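Local coordinates for protein retinol dehydratase (PDB 1FMJ) that dehydrates retinol, probably by way of a sulfated intermediate, in a sulfotransferase fold that here holds retinol and adenosine-3',5'-diphosphate, at residues D65-S70 and V161-P166; M132-G137 and R299-L304; K179-A184 and N242-F247. All coordinates share one frame; numbering follows the deposited sequence.

Contact 1 of 3, residues D65-S70 and V161-P166; sequences DVFVAS and VKTHLP. With RTL (retinol), chain H.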
loop_
_atom_site.group_PDB
_atom_site.type_symbol
_atom_site.label_atom_id
_atom_site.label_comp_id
_atom_site.label_asym_id
_atom_site.label_seq_id
_atom_site.Cartn_x
_atom_site.Cartn_y
_atom_site.Cartn_z
ATOM N N ASP A 65 11.014 -1.889 -16.041
ATOM C CA ASP A 65 10.146 -2.056 -14.876
ATOM C C ASP A 65 9.802 -0.695 -14.277
ATOM O O ASP A 65 10.645 0.201 -14.239
ATOM C CB ASP A 65 10.839 -2.873 -13.775
ATOM C CG ASP A 65 10.998 -4.330 -14.129
ATOM O OD1 ASP A 65 10.459 -4.751 -15.165
ATOM O OD2 ASP A 65 11.662 -5.060 -13.357
ATOM N N VAL A 66 8.570 -0.543 -13.807
ATOM C CA VAL A 66 8.167 0.695 -13.160
ATOM C C VAL A 66 7.451 0.314 -11.876
ATOM O O VAL A 66 6.498 -0.462 -11.899
ATOM C CB VAL A 66 7.225 1.539 -14.033
ATOM C CG1 VAL A 66 6.824 2.806 -13.275
ATOM C CG2 VAL A 66 7.914 1.905 -15.335
ATOM N N PHE A 67 7.915 0.854 -10.757
ATOM C CA PHE A 67 7.324 0.543 -9.457
ATOM C C PHE A 67 6.565 1.699 -8.849
ATOM O O PHE A 67 6.972 2.852 -8.960
ATOM C CB PHE A 67 8.399 0.164 -8.430
ATOM C CG PHE A 67 8.956 -1.218 -8.582
ATOM C CD1 PHE A 67 9.655 -1.587 -9.723
ATOM C CD2 PHE A 67 8.840 -2.133 -7.540
ATOM C CE1 PHE A 67 10.231 -2.845 -9.820
ATOM C CE2 PHE A 67 9.415 -3.393 -7.629
ATOM C CZ PHE A 67 10.115 -3.750 -8.775
ATOM N N VAL A 68 5.458 1.379 -8.196
ATOM C CA VAL A 68 4.692 2.371 -7.470
ATOM C C VAL A 68 4.741 1.796 -6.058
ATOM O O VAL A 68 4.207 0.708 -5.791
ATOM C CB VAL A 68 3.248 2.471 -7.971
ATOM C CG1 VAL A 68 2.488 3.486 -7.134
ATOM C CG2 VAL A 68 3.246 2.899 -9.435
ATOM N N ALA A 69 5.419 2.512 -5.169
ATOM C CA ALA A 69 5.598 2.064 -3.800
ATOM C C ALA A 69 5.088 3.102 -2.822
ATOM O O ALA A 69 4.936 4.274 -3.166
ATOM C CB ALA A 69 7.080 1.777 -3.540
ATOM N N SER A 70 4.836 2.670 -1.597
ATOM C CA SER A 70 4.319 3.580 -0.586
ATOM C C SER A 70 3.962 2.826 0.663
ATOM O O SER A 70 3.905 1.596 0.656
ATOM C CB SER A 70 3.020 4.207 -1.082
ATOM O OG SER A 70 2.050 3.176 -1.210
ATOM N N VAL A 161 4.819 -2.751 -11.196
ATOM C CA VAL A 161 4.803 -3.355 -9.873
ATOM C C VAL A 161 4.296 -2.428 -8.787
ATOM O O VAL A 161 4.756 -1.287 -8.661
ATOM C CB VAL A 161 6.217 -3.822 -9.462
ATOM C CG1 VAL A 161 6.144 -4.573 -8.133
ATOM C CG2 VAL A 161 6.823 -4.689 -10.551
ATOM N N LYS A 162 3.349 -2.931 -8.001
ATOM C CA LYS A 162 2.796 -2.181 -6.883
ATOM C C LYS A 162 3.377 -2.818 -5.635
ATOM O O LYS A 162 3.427 -4.042 -5.536
ATOM C CB LYS A 162 1.275 -2.315 -6.847
ATOM C CG LYS A 162 0.658 -1.991 -5.495
ATOM C CD LYS A 162 -0.818 -2.342 -5.476
ATOM C CE LYS A 162 -1.411 -2.154 -4.103
ATOM N NZ LYS A 162 -2.855 -2.468 -4.093
ATOM N N THR A 163 3.830 -2.013 -4.684
ATOM C CA THR A 163 4.377 -2.596 -3.470
ATOM C C THR A 163 4.319 -1.659 -2.280
ATOM O O THR A 163 4.345 -0.433 -2.428
ATOM C CB THR A 163 5.862 -3.047 -3.657
ATOM O OG1 THR A 163 6.286 -3.776 -2.496
ATOM C CG2 THR A 163 6.776 -1.847 -3.818
ATOM N N HIS A 164 4.224 -2.252 -1.097
ATOM C CA HIS A 164 4.221 -1.493 0.134
ATOM C C HIS A 164 5.480 -1.909 0.897
ATOM O O HIS A 164 5.612 -1.665 2.085
ATOM C CB HIS A 164 2.954 -1.777 0.955
ATOM C CG HIS A 164 1.686 -1.391 0.254
ATOM N ND1 HIS A 164 1.495 -0.146 -0.305
ATOM C CD2 HIS A 164 0.552 -2.090 0.010
ATOM C CE1 HIS A 164 0.298 -0.094 -0.864
ATOM N NE2 HIS A 164 -0.296 -1.260 -0.687
ATOM N N LEU A 165 6.416 -2.548 0.203
ATOM C CA LEU A 165 7.643 -2.950 0.878
ATOM C C LEU A 165 8.648 -1.810 0.910
ATOM O O LEU A 165 8.833 -1.105 -0.084
ATOM C CB LEU A 165 8.278 -4.169 0.194
ATOM C CG LEU A 165 7.526 -5.495 0.377
ATOM C CD1 LEU A 165 8.243 -6.608 -0.356
ATOM C CD2 LEU A 165 7.406 -5.816 1.854
ATOM N N PRO A 166 9.281 -1.587 2.073
ATOM C CA PRO A 166 10.278 -0.523 2.195
ATOM C C PRO A 166 11.472 -0.958 1.342
ATOM O O PRO A 166 11.663 -2.154 1.104
ATOM C CB PRO A 166 10.583 -0.506 3.697
ATOM C CG PRO A 166 10.354 -1.918 4.104
ATOM C CD PRO A 166 9.082 -2.268 3.364
HETATM C C1 RTL H . -8.792 -11.674 2.897
HETATM C C2 RTL H . -8.643 -12.882 3.877
HETATM C C3 RTL H . -7.896 -14.059 3.264
HETATM C C4 RTL H . -7.308 -14.337 1.882
HETATM C C5 RTL H . -7.560 -13.066 1.067
HETATM C C6 RTL H . -8.194 -11.875 1.454
HETATM C C7 RTL H . -8.352 -10.711 0.542
HETATM C C8 RTL H . -7.381 -9.777 0.314
HETATM C C9 RTL H . -7.529 -8.623 -0.582
HETATM C C10 RTL H . -6.449 -7.767 -0.705
HETATM C C11 RTL H . -6.290 -6.539 -1.514
HETATM C C12 RTL H . -5.763 -5.508 -0.771
HETATM C C13 RTL H . -5.396 -4.100 -1.025
HETATM C C14 RTL H . -4.875 -3.102 -0.251
HETATM C C15 RTL H . -3.417 -2.896 -0.240
HETATM O O1 RTL H . -3.011 -2.043 -1.224
HETATM C C16 RTL H . -8.090 -10.577 3.722
HETATM C C17 RTL H . -10.305 -11.406 2.927
HETATM C C18 RTL H . -7.021 -13.264 -0.358
HETATM C C19 RTL H . -8.852 -8.405 -1.340
HETATM C C20 RTL H . -5.722 -3.823 -2.502
#
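His164 bridges Ser70 and the bound retinol beside two parallel strands at the centre of the sulfotransferase fold, akin to that of the P-loop NTPases. Its ND1 donates to Ser70 O over 3.1 Å; the oxygen lies in the imidazole plane, although the donor stands 53° out of the plane of that carbonyl, away from a lone pair. The other ring nitrogen, NE2, is hydrogen-bonded to retinol O1 at 2.9 Å, again in the ring plane, and two such bonds together restrain the rotation of the ring. Lys162, a straight chain beyond CG, brings NZ to 2.9 Å from the same O1, giving the retinol hydroxyl a second grip. The hydroxyl of Ser70 bonds to Thr76, and the nearest atoms of its side chain and the bound adenosine-3',5'-diphosphate are about 5 Å apart. Behind the site runs the ladder of a parallel pair: Val161 N to Val66 O, Val68 N to Val161 O at 2.8 Å, Thr163 N to Val68 O, and a weak last rung from Ser70 N to Thr163 O. On the sheet face away from Lys162, Val161 CB sits 3.7 Å from the centroid of the Phe67 ring, a CH-pi contact over its middle. Thr163 OG1, anti to its backbone N (chi1 -172°), accepts from Leu165 N in an ST turn and also bonds to Asp107, while the methyl CG2 packs 3.6 Å from Ala69 CB.

Contact 2 of 3, residues M132-G137 and R299-L304; sequences MERYLG and REIGIL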
loop_
_atom_site.group_PDB
_atom_site.type_symbol
_atom_site.label_atom_id
_atom_site.label_comp_id
_atom_site.label_asym_id
_atom_site.label_seq_id
_atom_site.Cartn_x
_atom_site.Cartn_y
_atom_site.Cartn_z
ATOM N N MET A 132 -17.889 -19.190 -3.670
ATOM C CA MET A 132 -16.755 -20.101 -3.532
ATOM C C MET A 132 -15.809 -20.204 -4.718
ATOM O O MET A 132 -14.597 -20.225 -4.532
ATOM C CB MET A 132 -17.227 -21.503 -3.141
ATOM C CG MET A 132 -17.659 -21.631 -1.688
ATOM S SD MET A 132 -16.532 -20.862 -0.479
ATOM C CE MET A 132 -15.183 -22.033 -0.431
ATOM N N GLU A 133 -16.349 -20.269 -5.929
ATOM C CA GLU A 133 -15.509 -20.367 -7.113
ATOM C C GLU A 133 -14.524 -19.194 -7.182
ATOM O O GLU A 133 -13.323 -19.383 -7.381
ATOM C CB GLU A 133 -16.371 -20.394 -8.378
ATOM C CG GLU A 133 -15.567 -20.568 -9.654
ATOM C CD GLU A 133 -16.407 -20.424 -10.919
ATOM O OE1 GLU A 133 -15.852 -20.630 -12.022
ATOM O OE2 GLU A 133 -17.614 -20.096 -10.813
ATOM N N ARG A 134 -15.030 -17.978 -7.010
ATOM C CA ARG A 134 -14.165 -16.807 -7.067
ATOM C C ARG A 134 -13.327 -16.686 -5.800
ATOM O O ARG A 134 -12.139 -16.358 -5.854
ATOM C CB ARG A 134 -14.996 -15.541 -7.256
ATOM C CG ARG A 134 -15.823 -15.523 -8.523
ATOM C CD ARG A 134 -16.494 -14.174 -8.675
ATOM N NE ARG A 134 -15.508 -13.107 -8.823
ATOM C CZ ARG A 134 -15.782 -11.811 -8.711
ATOM N NH1 ARG A 134 -17.020 -11.410 -8.443
ATOM N NH2 ARG A 134 -14.817 -10.911 -8.870
ATOM N N TYR A 135 -13.949 -16.958 -4.661
ATOM C CA TYR A 135 -13.261 -16.883 -3.380
ATOM C C TYR A 135 -12.024 -17.774 -3.385
ATOM O O TYR A 135 -10.942 -17.354 -2.978
ATOM C CB TYR A 135 -14.207 -17.317 -2.261
ATOM C CG TYR A 135 -13.577 -17.329 -0.892
ATOM C CD1 TYR A 135 -13.213 -16.142 -0.260
ATOM C CD2 TYR A 135 -13.348 -18.528 -0.223
ATOM C CE1 TYR A 135 -12.640 -16.149 1.002
ATOM C CE2 TYR A 135 -12.775 -18.546 1.040
ATOM C CZ TYR A 135 -12.425 -17.354 1.647
ATOM O OH TYR A 135 -11.872 -17.370 2.905
ATOM N N LEU A 136 -12.195 -19.008 -3.849
ATOM C CA LEU A 136 -11.103 -19.969 -3.912
ATOM C C LEU A 136 -10.061 -19.560 -4.949
ATOM O O LEU A 136 -8.872 -19.797 -4.762
ATOM C CB LEU A 136 -11.650 -21.364 -4.239
ATOM C CG LEU A 136 -12.606 -21.944 -3.198
ATOM C CD1 LEU A 136 -13.181 -23.256 -3.704
ATOM C CD2 LEU A 136 -11.864 -22.145 -1.880
ATOM N N GLY A 137 -10.516 -18.966 -6.053
ATOM C CA GLY A 137 -9.588 -18.515 -7.076
ATOM C C GLY A 137 -8.743 -17.397 -6.487
ATOM O O GLY A 137 -7.579 -17.230 -6.828
ATOM N N ARG A 299 -16.900 -7.329 -4.057
ATOM C CA ARG A 299 -18.035 -7.369 -3.149
ATOM C C ARG A 299 -18.990 -8.521 -3.458
ATOM O O ARG A 299 -19.551 -9.120 -2.545
ATOM C CB ARG A 299 -18.795 -6.039 -3.154
ATOM C CG ARG A 299 -19.758 -5.907 -1.976
ATOM C CD ARG A 299 -20.291 -4.493 -1.851
ATOM N NE ARG A 299 -19.219 -3.526 -1.635
ATOM C CZ ARG A 299 -18.706 -3.217 -0.451
ATOM N NH1 ARG A 299 -19.157 -3.795 0.654
ATOM N NH2 ARG A 299 -17.743 -2.310 -0.372
ATOM N N GLU A 300 -19.165 -8.832 -4.741
ATOM C CA GLU A 300 -20.048 -9.927 -5.138
ATOM C C GLU A 300 -19.541 -11.239 -4.550
ATOM O O GLU A 300 -20.312 -12.173 -4.341
ATOM C CB GLU A 300 -20.119 -10.025 -6.667
ATOM C CG GLU A 300 -21.031 -11.132 -7.195
ATOM C CD GLU A 300 -20.392 -12.515 -7.138
ATOM O OE1 GLU A 300 -19.299 -12.684 -7.715
ATOM O OE2 GLU A 300 -20.984 -13.436 -6.527
ATOM N N ILE A 301 -18.241 -11.302 -4.276
ATOM C CA ILE A 301 -17.637 -12.501 -3.698
ATOM C C ILE A 301 -18.045 -12.654 -2.233
ATOM O O ILE A 301 -18.270 -13.768 -1.760
ATOM C CB ILE A 301 -16.089 -12.454 -3.799
ATOM C CG1 ILE A 301 -15.666 -12.400 -5.271
ATOM C CG2 ILE A 301 -15.479 -13.672 -3.119
ATOM C CD1 ILE A 301 -14.170 -12.303 -5.489
ATOM N N GLY A 302 -18.135 -11.535 -1.519
ATOM C CA GLY A 302 -18.529 -11.572 -0.122
ATOM C C GLY A 302 -17.429 -11.256 0.877
ATOM O O GLY A 302 -17.624 -11.404 2.089
ATOM N N ILE A 303 -16.278 -10.801 0.388
ATOM C CA ILE A 303 -15.157 -10.500 1.273
ATOM C C ILE A 303 -14.956 -9.035 1.645
ATOM O O ILE A 303 -13.937 -8.683 2.239
ATOM C CB ILE A 303 -13.831 -11.009 0.687
ATOM C CG1 ILE A 303 -13.591 -10.365 -0.676
ATOM C CG2 ILE A 303 -13.852 -12.516 0.600
ATOM C CD1 ILE A 303 -12.162 -10.523 -1.176
ATOM N N LEU A 304 -15.902 -8.177 1.279
ATOM C CA LEU A 304 -15.804 -6.768 1.635
ATOM C C LEU A 304 -16.892 -6.474 2.655
ATOM O O LEU A 304 -18.023 -6.915 2.495
ATOM C CB LEU A 304 -16.011 -5.874 0.413
ATOM C CG LEU A 304 -15.046 -5.975 -0.765
ATOM C CD1 LEU A 304 -15.370 -4.852 -1.734
ATOM C CD2 LEU A 304 -13.601 -5.886 -0.295
#
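Tyr135 and Ile301 mark the nearest approach of the two backbones, 6.2 Å between CA atoms, where the first turns of helix 132-142 face a loop that coils like a helix over 299-301 but lacks regular hydrogen bonding. Arg134 carries the polar part. Its NH1 donates to Glu300 OE1 over 2.7 Å, a salt bridge that meets the carboxylate on its anti side, with the two flat groups 25° from coplanar. A bend in the arginine chain (chi3 63°) lays the guanidinium across Ile301, whose CG1 lies over the centre of one face, 3.5 Å from Arg134 CZ. The same cation has a second partner, NH2 bonding to Asp297 O. The arginine charge may also offset the repulsion between Glu300 OE2 and the nearby Asp131 carboxylate. Beside this pair the contact becomes apolar: Ile301 CG2 reaches Tyr135 CB at 4.0 Å, and Ile303 CG2 meets the edge of the tyrosine ring, 3.8 Å from Tyr135 CD1. Between the isoleucines the chain turns at Gly302, with phi at 109°, where a side chain would collide with the preceding carbonyl oxygen. Ile303 also touches retinol, making this loop part of the pocket wall, and Tyr135 packs on Asn121 of the calcium site. Ile301 and Ile303 both rest on Leu138 of helix 132-142, so this part of the loop between helix 284-288 and helix 325-338 packs against that helix.

Contact 3 of 3, residues K179-A184 and N242-F247; sequences KMVYLA and NMLFLF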
loop_
_atom_site.group_PDB
_atom_site.type_symbol
_atom_site.label_atom_id
_atom_site.label_comp_id
_atom_site.label_asym_id
_atom_site.label_seq_id
_atom_site.Cartn_x
_atom_site.Cartn_y
_atom_site.Cartn_z
ATOM N N LYS A 179 12.561 2.339 -12.397
ATOM C CA LYS A 179 12.055 3.630 -11.976
ATOM C C LYS A 179 11.004 3.360 -10.903
ATOM O O LYS A 179 10.301 2.345 -10.944
ATOM C CB LYS A 179 11.448 4.385 -13.159
ATOM C CG LYS A 179 12.496 4.808 -14.175
ATOM C CD LYS A 179 11.912 5.617 -15.309
ATOM C CE LYS A 179 12.986 5.927 -16.335
ATOM N NZ LYS A 179 14.159 6.614 -15.709
ATOM N N MET A 180 10.909 4.261 -9.936
ATOM C CA MET A 180 9.960 4.111 -8.842
ATOM C C MET A 180 9.344 5.434 -8.433
ATOM O O MET A 180 10.027 6.462 -8.391
ATOM C CB MET A 180 10.658 3.484 -7.624
ATOM C CG MET A 180 9.836 3.517 -6.318
ATOM S SD MET A 180 10.654 2.678 -4.907
ATOM C CE MET A 180 10.528 0.975 -5.445
ATOM N N VAL A 181 8.042 5.408 -8.155
ATOM C CA VAL A 181 7.333 6.591 -7.685
ATOM C C VAL A 181 6.865 6.200 -6.295
ATOM O O VAL A 181 6.096 5.257 -6.136
ATOM C CB VAL A 181 6.104 6.934 -8.552
ATOM C CG1 VAL A 181 5.463 8.224 -8.044
ATOM C CG2 VAL A 181 6.523 7.108 -10.003
ATOM N N TYR A 182 7.343 6.911 -5.284
ATOM C CA TYR A 182 6.969 6.598 -3.923
ATOM C C TYR A 182 6.077 7.684 -3.358
ATOM O O TYR A 182 6.399 8.876 -3.419
ATOM C CB TYR A 182 8.216 6.445 -3.058
ATOM C CG TYR A 182 7.934 6.113 -1.615
ATOM C CD1 TYR A 182 8.040 4.809 -1.148
ATOM C CD2 TYR A 182 7.588 7.115 -0.707
ATOM C CE1 TYR A 182 7.816 4.500 0.201
ATOM C CE2 TYR A 182 7.359 6.823 0.634
ATOM C CZ TYR A 182 7.479 5.517 1.083
ATOM O OH TYR A 182 7.300 5.245 2.422
ATOM N N LEU A 183 4.950 7.258 -2.808
ATOM C CA LEU A 183 3.994 8.182 -2.219
ATOM C C LEU A 183 4.019 8.156 -0.699
ATOM O O LEU A 183 4.109 7.085 -0.084
ATOM C CB LEU A 183 2.582 7.861 -2.706
ATOM C CG LEU A 183 2.039 8.711 -3.863
ATOM C CD1 LEU A 183 1.916 10.161 -3.420
ATOM C CD2 LEU A 183 2.956 8.594 -5.075
ATOM N N ALA A 184 3.954 9.351 -0.115
ATOM C CA ALA A 184 3.929 9.544 1.331
ATOM C C ALA A 184 2.715 10.416 1.618
ATOM O O ALA A 184 2.267 11.177 0.761
ATOM C CB ALA A 184 5.198 10.232 1.815
ATOM N N ASN A 242 16.035 7.920 -10.732
ATOM C CA ASN A 242 15.007 6.898 -10.934
ATOM C C ASN A 242 13.993 6.812 -9.802
ATOM O O ASN A 242 13.217 5.853 -9.715
ATOM C CB ASN A 242 15.651 5.525 -11.156
ATOM C CG ASN A 242 16.193 5.365 -12.565
ATOM O OD1 ASN A 242 15.860 6.140 -13.458
ATOM N ND2 ASN A 242 17.011 4.345 -12.774
ATOM N N MET A 243 13.999 7.827 -8.943
ATOM C CA MET A 243 13.075 7.890 -7.818
ATOM C C MET A 243 12.302 9.198 -7.832
ATOM O O MET A 243 12.883 10.267 -8.014
ATOM C CB MET A 243 13.824 7.761 -6.490
ATOM C CG MET A 243 12.990 8.142 -5.259
ATOM S SD MET A 243 11.582 7.039 -4.933
ATOM C CE MET A 243 12.318 5.913 -3.791
ATOM N N LEU A 244 10.989 9.102 -7.643
ATOM C CA LEU A 244 10.133 10.278 -7.601
ATOM C C LEU A 244 9.311 10.217 -6.321
ATOM O O LEU A 244 8.340 9.461 -6.233
ATOM C CB LEU A 244 9.200 10.323 -8.820
ATOM C CG LEU A 244 8.155 11.449 -8.795
ATOM C CD1 LEU A 244 8.854 12.796 -8.806
ATOM C CD2 LEU A 244 7.218 11.333 -9.990
ATOM N N PHE A 245 9.720 10.998 -5.327
ATOM C CA PHE A 245 9.025 11.053 -4.046
ATOM C C PHE A 245 7.928 12.108 -4.157
ATOM O O PHE A 245 8.203 13.250 -4.514
ATOM C CB PHE A 245 10.004 11.463 -2.941
ATOM C CG PHE A 245 9.534 11.147 -1.547
ATOM C CD1 PHE A 245 10.014 10.024 -0.879
ATOM C CD2 PHE A 245 8.653 11.999 -0.882
ATOM C CE1 PHE A 245 9.637 9.751 0.429
ATOM C CE2 PHE A 245 8.265 11.736 0.431
ATOM C CZ PHE A 245 8.760 10.609 1.092
ATOM N N LEU A 246 6.690 11.726 -3.854
ATOM C CA LEU A 246 5.576 12.655 -3.922
ATOM C C LEU A 246 4.748 12.583 -2.650
ATOM O O LEU A 246 4.802 11.597 -1.914
ATOM C CB LEU A 246 4.678 12.334 -5.122
ATOM C CG LEU A 246 5.301 12.340 -6.518
ATOM C CD1 LEU A 246 4.247 11.950 -7.538
ATOM C CD2 LEU A 246 5.872 13.735 -6.826
ATOM N N PHE A 247 3.981 13.636 -2.394
ATOM C CA PHE A 247 3.119 13.680 -1.223
ATOM C C PHE A 247 1.666 13.682 -1.673
ATOM O O PHE A 247 1.281 14.448 -2.556
ATOM C CB PHE A 247 3.391 14.930 -0.381
ATOM C CG PHE A 247 4.695 14.891 0.364
ATOM C CD1 PHE A 247 5.809 15.556 -0.124
ATOM C CD2 PHE A 247 4.806 14.189 1.558
ATOM C CE1 PHE A 247 7.017 15.526 0.567
ATOM C CE2 PHE A 247 6.009 14.152 2.253
ATOM C CZ PHE A 247 7.115 14.822 1.758
#
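Strands 179-184 and 243-247 pair in parallel at one border of the central sheet, the second being one of its two outermost strands within the chain. Met180 N donates to Asn242 O, and the ladder climbs through Leu244 N to Met180 O, Tyr182 N to Leu244 O, Leu246 N to Tyr182 O at 2.9 Å, and Ala184 N to Leu246 O. At its start Lys179 NZ bonds to Asn242 OD1 over 2.9 Å, the donor tilted 33° from the amide plane, while Asn242 ND2 donates to Leu175 O. An alanine at Lys179 would probably leave Asn242 OD1 without this partner and the amide less firmly held. The helices between the strands complete a beta-alpha-beta crossover, and helix 227-235 covers the face bearing Tyr182 and Phe245. Those two rings lie side by side, planes 26° apart, with little of one ring over the other and Tyr182 CD2 3.5 Å from Phe245 CE1; Tyr182 OH is hydrogen-bonded to His230. Ala184 CB fits against the far end of the same phenylalanine, 3.7 Å from Phe245 CZ. On the reverse face, toward helix 255-265, Val181 CG1 meets Leu246 CD1 at 4.0 Å and Leu183 CD1 meets Leu246 CB at 3.9 Å.

From the N terminus, strand 66-70 comes first, and contact 1 closes when the chain returns at 161-166. Helix 132-142 lies inside that loop but finds its partner only at 299-304, so contacts 1 and 2 cross. Contact 3 opens after contact 1 has closed and ends at 242-247, nested within the long loop of contact 2. Contacts 1 and 3 share a sheet: strands 66-70 and 179-184 are neighbours, joined by probable hydrogen bonds such as Phe67 N to Lys179 O, 2.8 Å. Together they tie four of its strands. Contact 2 stands apart, its centre about 26 Å from that of contact 1, yet both reach the retinol pocket.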